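Putative type VI secretion protein (PDB 6SKI) probably hydrolyses phospholipids as a toxic effector of the type VI secretion system, loaded onto the TTR domain of the VgrG spike. Local coordinates at residues A[63-68]-A[522-527]; A[328-333]-A[491-496]. All coordinates share one frame; numbering follows the deposited sequence.

From the N terminus, the chain first passes the loop 63-68, between helix 53-58 and helix 72-85. It then runs through most of the protein before 522-527 returns to that loop, where contact 1 forms and closes a loop of more than 450 residues. Contact 2 closes a shorter loop within it, where 491-496 meets the start of strand 328-341. The two do not cross. Strands 495-497 and 521-523 pair in a two-stranded antiparallel sheet, so the same small sheet serves both contacts. Their centres lie about 10 Å apart. Together they tie the early loop, this small sheet and the edge of the three-stranded antiparallel sheet into one buried region.

Contact 1: residues A[63-68]-A[522-527]; sequences CSAARQ and FVFPNK
Two backbone hydrogen bonds hold the loop 63-68 against the end of strand 521-523. Ala-65 N gives a nearly straight bond to Phe-522 O (2.6 Å), approaching from above the carbonyl plane. Phe-524 N gives the other to Cys-63 O (2.8 Å), nearly along the C=O axis. They fall on either side of the Ser-64 and Val-523 pair, which forms a single beta bridge.

Side chains close in around these bonds. Val-523 CG2, anti to its own backbone N, rests on Cys-63 O at 3.3 Å. Ala-65 CB packs on Phe-522 CB. The Phe-524 ring reaches toward the loop obliquely, with CE2 4.0 Å from Ala-65 CA and CD2 beside Gln-68 CG. The Gln-68 amide plane stands almost perpendicular to that ring.

A type I turn from Phe-524 to Lys-527 brings the lysine back to the loop. Its chain is extended beyond CG, and CD passes Cys-63 SG at 3.8 Å. Gln-68 is bent at chi2 (-61°) and meets it tip to tip, with a weak hydrogen bond from Lys-527 NZ to Gln-68 OE1 (3.4 Å).

Farther out, helix 72-85 packs on the Phe-522 ring, and Trp-492 meets the Phe-524 ring edge to face. Tyr-290 makes a cation-pi contact with Lys-527. The directional part of the contact is two backbone bonds, with mostly apolar side-chain packing around them. The lysine ammonium has two modest partners here, the Tyr-290 ring and the weak bond to Gln-68 OE1, which probably share in offsetting its charge.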
loop_
_atom_site.group_PDB
_atom_site.type_symbol
_atom_site.label_atom_id
_atom_site.label_comp_id
_atom_site.label_asym_id
_atom_site.label_seq_id
_atom_site.Cartn_x
_atom_site.Cartn_y
_atom_site.Cartn_z
ATOM N N CYS A 63 -7.272 14.350 14.588
ATOM C CA CYS A 63 -7.721 13.270 15.458
ATOM C C CYS A 63 -7.092 13.317 16.843
ATOM O O CYS A 63 -7.256 12.365 17.612
ATOM C CB CYS A 63 -7.440 11.907 14.818
ATOM S SG CYS A 63 -8.716 11.343 13.684
ATOM N N SER A 64 -6.389 14.390 17.188
ATOM C CA SER A 64 -5.831 14.500 18.524
ATOM C C SER A 64 -6.944 14.714 19.542
ATOM O O SER A 64 -8.058 15.121 19.209
ATOM C CB SER A 64 -4.820 15.642 18.598
ATOM O OG SER A 64 -5.342 16.826 18.027
ATOM N N ALA A 65 -6.630 14.415 20.805
ATOM C CA ALA A 65 -7.613 14.595 21.866
ATOM C C ALA A 65 -8.023 16.052 22.012
ATOM O O ALA A 65 -9.114 16.339 22.512
ATOM C CB ALA A 65 -7.065 14.066 23.189
ATOM N N ALA A 66 -7.166 16.984 21.593
ATOM C CA ALA A 66 -7.483 18.399 21.724
ATOM C C ALA A 66 -8.463 18.865 20.653
ATOM O O ALA A 66 -9.297 19.737 20.917
ATOM C CB ALA A 66 -6.204 19.232 21.674
ATOM N N ARG A 67 -8.373 18.315 19.438
ATOM C CA ARG A 67 -9.345 18.667 18.407
ATOM C C ARG A 67 -10.741 18.199 18.789
ATOM O O ARG A 67 -11.738 18.825 18.417
ATOM C CB ARG A 67 -8.931 18.082 17.059
ATOM C CG ARG A 67 -7.552 18.500 16.605
ATOM C CD ARG A 67 -7.604 19.807 15.843
ATOM N NE ARG A 67 -8.523 19.748 14.714
ATOM C CZ ARG A 67 -8.680 20.729 13.832
ATOM N NH1 ARG A 67 -7.979 21.848 13.952
ATOM N NH2 ARG A 67 -9.539 20.592 12.832
ATOM N N GLN A 68 -10.828 17.094 19.519
ATOM C CA GLN A 68 -12.054 16.700 20.186
ATOM C C GLN A 68 -12.144 17.427 21.523
ATOM O O GLN A 68 -11.175 18.021 21.998
ATOM C CB GLN A 68 -12.095 15.187 20.393
ATOM C CG GLN A 68 -11.335 14.385 19.341
ATOM C CD GLN A 68 -11.873 14.581 17.936
ATOM O OE1 GLN A 68 -11.109 14.708 16.982
ATOM N NE2 GLN A 68 -13.193 14.595 17.802
ATOM N N PHE A 522 -2.203 13.305 23.329
ATOM C CA PHE A 522 -3.163 12.220 23.202
ATOM C C PHE A 522 -3.912 12.329 21.883
ATOM O O PHE A 522 -4.394 13.406 21.523
ATOM C CB PHE A 522 -4.135 12.233 24.378
ATOM C CG PHE A 522 -3.525 11.758 25.660
ATOM C CD1 PHE A 522 -3.112 12.659 26.621
ATOM C CD2 PHE A 522 -3.368 10.408 25.906
ATOM C CE1 PHE A 522 -2.549 12.224 27.795
ATOM C CE2 PHE A 522 -2.807 9.969 27.082
ATOM C CZ PHE A 522 -2.398 10.879 28.026
ATOM N N VAL A 523 -4.004 11.209 21.175
ATOM C CA VAL A 523 -4.668 11.123 19.883
ATOM C C VAL A 523 -5.644 9.958 19.921
ATOM O O VAL A 523 -5.417 8.971 20.628
ATOM C CB VAL A 523 -3.650 10.947 18.737
ATOM C CG1 VAL A 523 -2.845 9.680 18.938
ATOM C CG2 VAL A 523 -4.339 10.940 17.388
ATOM N N PHE A 524 -6.743 10.086 19.193
ATOM C CA PHE A 524 -7.563 8.926 18.886
ATOM C C PHE A 524 -7.212 8.477 17.473
ATOM O O PHE A 524 -7.799 8.969 16.503
ATOM C CB PHE A 524 -9.047 9.257 19.014
ATOM C CG PHE A 524 -9.454 9.657 20.399
ATOM C CD1 PHE A 524 -9.664 8.704 21.375
ATOM C CD2 PHE A 524 -9.612 10.989 20.727
ATOM C CE1 PHE A 524 -10.035 9.072 22.648
ATOM C CE2 PHE A 524 -9.982 11.361 21.998
ATOM C CZ PHE A 524 -10.193 10.401 22.959
ATOM N N PRO A 525 -6.263 7.550 17.318
ATOM C CA PRO A 525 -5.743 7.261 15.975
ATOM C C PRO A 525 -6.754 6.588 15.075
ATOM O O PRO A 525 -6.748 6.830 13.862
ATOM C CB PRO A 525 -4.552 6.335 16.261
ATOM C CG PRO A 525 -4.239 6.560 17.704
ATOM C CD PRO A 525 -5.574 6.743 18.331
ATOM N N ASN A 526 -7.629 5.760 15.631
ATOM C CA ASN A 526 -8.564 4.953 14.865
ATOM C C ASN A 526 -9.986 5.414 15.119
ATOM O O ASN A 526 -10.915 4.616 15.202
ATOM C CB ASN A 526 -8.405 3.479 15.213
ATOM C CG ASN A 526 -6.996 2.988 15.003
ATOM O OD1 ASN A 526 -6.481 3.008 13.888
ATOM N ND2 ASN A 526 -6.353 2.561 16.079
ATOM N N LYS A 527 -10.165 6.719 15.218
ATOM C CA LYS A 527 -11.470 7.258 15.554
ATOM C C LYS A 527 -12.392 7.175 14.344
ATOM O O LYS A 527 -11.970 7.460 13.222
ATOM C CB LYS A 527 -11.340 8.705 16.018
ATOM C CG LYS A 527 -12.481 9.612 15.629
ATOM C CD LYS A 527 -12.016 11.045 15.538
ATOM C CE LYS A 527 -12.894 11.848 14.609
ATOM N NZ LYS A 527 -12.227 13.114 14.208
#

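Contact 2: residues A[328-333]-A[491-496]; sequences ESLFLS and NWNIES
Trp-492 lies across the break that follows residues 328-331 in strand 328-341. Its CB touches two carbonyl oxygens, 3.2 Å from Phe-331 O and 3.3 Å from Ser-333 O. The same CB also packs on Phe-331 CB at 3.7 Å. CG is anti to the carbonyl carbon (chi1 -80°), and this carries the indole along the 332-333 break in the strand. CG lies near the Ser-333 carbonyl group. CD1 lies against the backbone of Leu-332 and Ser-333, 3.5 Å from Ser-333 C, and NE1 passes more loosely by Leu-332 O. Beyond the pair, the indole touches Lys-527 and Pro-528.

The backbone of the tryptophan holds this position. Trp-492 N donates to Phe-331 O, in the carbonyl plane (2.4 Å).

The two asparagines flank this bond in sequence. Asn-491 has CG in the crowded position between backbone N and carbonyl carbon (chi1 49°). That turns OD1 back to accept from Asn-493 N at 3.3 Å, on a lone pair. Its CB packs on Leu-330 CB, and the two side chains cross at about a right angle. The Asn-493 amide stands perpendicular to the Phe-331 ring, beside Phe-331 CB.

The Phe-331 ring turns away to Phe-406, which it meets edge to face, and to helix 72-85. Strand 398-409 pairs with 328-341 along its other edge. The bend at 491-493 is an Asx turn, here joined by one backbone bond to an edge strand, within this chain, of a three-stranded antiparallel sheet.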
loop_
_atom_site.group_PDB
_atom_site.type_symbol
_atom_site.label_atom_id
_atom_site.label_comp_id
_atom_site.label_asym_id
_atom_site.label_seq_id
_atom_site.Cartn_x
_atom_site.Cartn_y
_atom_site.Cartn_z
ATOM N N GLU A 328 -10.017 -7.730 20.074
ATOM C CA GLU A 328 -10.616 -6.405 20.020
ATOM C C GLU A 328 -11.211 -6.065 21.377
ATOM O O GLU A 328 -12.210 -6.659 21.789
ATOM C CB GLU A 328 -11.686 -6.337 18.932
ATOM C CG GLU A 328 -11.132 -6.419 17.526
ATOM C CD GLU A 328 -12.193 -6.202 16.472
ATOM O OE1 GLU A 328 -13.346 -6.622 16.693
ATOM O OE2 GLU A 328 -11.875 -5.610 15.421
ATOM N N SER A 329 -10.594 -5.114 22.065
ATOM C CA SER A 329 -11.154 -4.495 23.261
ATOM C C SER A 329 -11.197 -3.005 22.954
ATOM O O SER A 329 -10.199 -2.300 23.128
ATOM C CB SER A 329 -10.313 -4.805 24.493
ATOM O OG SER A 329 -10.128 -6.201 24.640
ATOM N N LEU A 330 -12.351 -2.524 22.501
ATOM C CA LEU A 330 -12.423 -1.241 21.822
ATOM C C LEU A 330 -13.439 -0.328 22.483
ATOM O O LEU A 330 -14.532 -0.762 22.847
ATOM C CB LEU A 330 -12.805 -1.425 20.349
ATOM C CG LEU A 330 -12.100 -2.535 19.576
ATOM C CD1 LEU A 330 -12.786 -2.755 18.248
ATOM C CD2 LEU A 330 -10.634 -2.206 19.373
ATOM N N PHE A 331 -13.079 0.941 22.626
ATOM C CA PHE A 331 -14.049 1.963 22.984
ATOM C C PHE A 331 -14.808 2.360 21.728
ATOM O O PHE A 331 -14.219 2.887 20.781
ATOM C CB PHE A 331 -13.366 3.180 23.601
ATOM C CG PHE A 331 -13.015 3.013 25.045
ATOM C CD1 PHE A 331 -13.927 2.481 25.933
ATOM C CD2 PHE A 331 -11.781 3.406 25.521
ATOM C CE1 PHE A 331 -13.608 2.329 27.261
ATOM C CE2 PHE A 331 -11.461 3.260 26.851
ATOM C CZ PHE A 331 -12.374 2.720 27.720
ATOM N N LEU A 332 -16.109 2.101 21.713
ATOM C CA LEU A 332 -16.945 2.461 20.581
ATOM C C LEU A 332 -17.644 3.790 20.798
ATOM O O LEU A 332 -18.388 4.243 19.924
ATOM C CB LEU A 332 -17.967 1.358 20.312
ATOM C CG LEU A 332 -17.393 0.053 19.763
ATOM C CD1 LEU A 332 -18.484 -0.780 19.123
ATOM C CD2 LEU A 332 -16.284 0.333 18.769
ATOM N N SER A 333 -17.416 4.415 21.944
ATOM C CA SER A 333 -17.792 5.789 22.212
ATOM C C SER A 333 -16.604 6.471 22.863
ATOM O O SER A 333 -15.774 5.825 23.505
ATOM C CB SER A 333 -19.018 5.869 23.125
ATOM O OG SER A 333 -19.365 7.211 23.407
ATOM N N ASN A 491 -12.337 2.774 16.435
ATOM C CA ASN A 491 -12.568 2.712 17.869
ATOM C C ASN A 491 -12.169 4.041 18.482
ATOM O O ASN A 491 -11.591 4.904 17.821
ATOM C CB ASN A 491 -11.791 1.568 18.527
ATOM C CG ASN A 491 -10.336 1.542 18.124
ATOM O OD1 ASN A 491 -9.541 2.356 18.583
ATOM N ND2 ASN A 491 -9.975 0.595 17.272
ATOM N N TRP A 492 -12.482 4.198 19.762
ATOM C CA TRP A 492 -12.155 5.414 20.489
ATOM C C TRP A 492 -11.064 5.154 21.516
ATOM O O TRP A 492 -10.999 5.820 22.549
ATOM C CB TRP A 492 -13.402 5.991 21.153
ATOM C CG TRP A 492 -14.259 6.762 20.207
ATOM C CD1 TRP A 492 -15.375 6.318 19.570
ATOM C CD2 TRP A 492 -14.071 8.115 19.788
ATOM N NE1 TRP A 492 -15.898 7.308 18.782
ATOM C CE2 TRP A 492 -15.113 8.424 18.897
ATOM C CE3 TRP A 492 -13.121 9.097 20.080
ATOM C CZ2 TRP A 492 -15.233 9.669 18.296
ATOM C CZ3 TRP A 492 -13.244 10.332 19.484
ATOM C CH2 TRP A 492 -14.290 10.608 18.603
ATOM N N ASN A 493 -10.197 4.186 21.238
ATOM C CA ASN A 493 -9.042 3.952 22.088
ATOM C C ASN A 493 -8.049 5.087 21.914
ATOM O O ASN A 493 -7.771 5.523 20.794
ATOM C CB ASN A 493 -8.378 2.623 21.739
ATOM C CG ASN A 493 -9.203 1.434 22.152
ATOM O OD1 ASN A 493 -8.811 0.290 21.944
ATOM N ND2 ASN A 493 -10.350 1.694 22.751
ATOM N N ILE A 494 -7.505 5.561 23.021
ATOM C CA ILE A 494 -6.606 6.705 23.010
ATOM C C ILE A 494 -5.173 6.198 23.015
ATOM O O ILE A 494 -4.863 5.158 23.613
ATOM C CB ILE A 494 -6.883 7.647 24.197
ATOM C CG1 ILE A 494 -6.586 9.094 23.812
ATOM C CG2 ILE A 494 -6.075 7.263 25.418
ATOM C CD1 ILE A 494 -7.052 10.092 24.830
ATOM N N GLU A 495 -4.309 6.907 22.305
ATOM C CA GLU A 495 -2.880 6.664 22.297
ATOM C C GLU A 495 -2.176 7.958 22.668
ATOM O O GLU A 495 -2.760 9.042 22.624
ATOM C CB GLU A 495 -2.410 6.162 20.928
ATOM C CG GLU A 495 -2.913 4.778 20.575
ATOM C CD GLU A 495 -2.170 4.165 19.409
ATOM O OE1 GLU A 495 -1.255 4.821 18.869
ATOM O OE2 GLU A 495 -2.504 3.024 19.028
ATOM N N SER A 496 -0.910 7.843 23.041
ATOM C CA SER A 496 -0.139 9.001 23.455
ATOM C C SER A 496 1.241 8.965 22.820
ATOM O O SER A 496 1.766 7.907 22.466
ATOM C CB SER A 496 -0.010 9.074 24.979
ATOM O OG SER A 496 0.746 7.984 25.474
#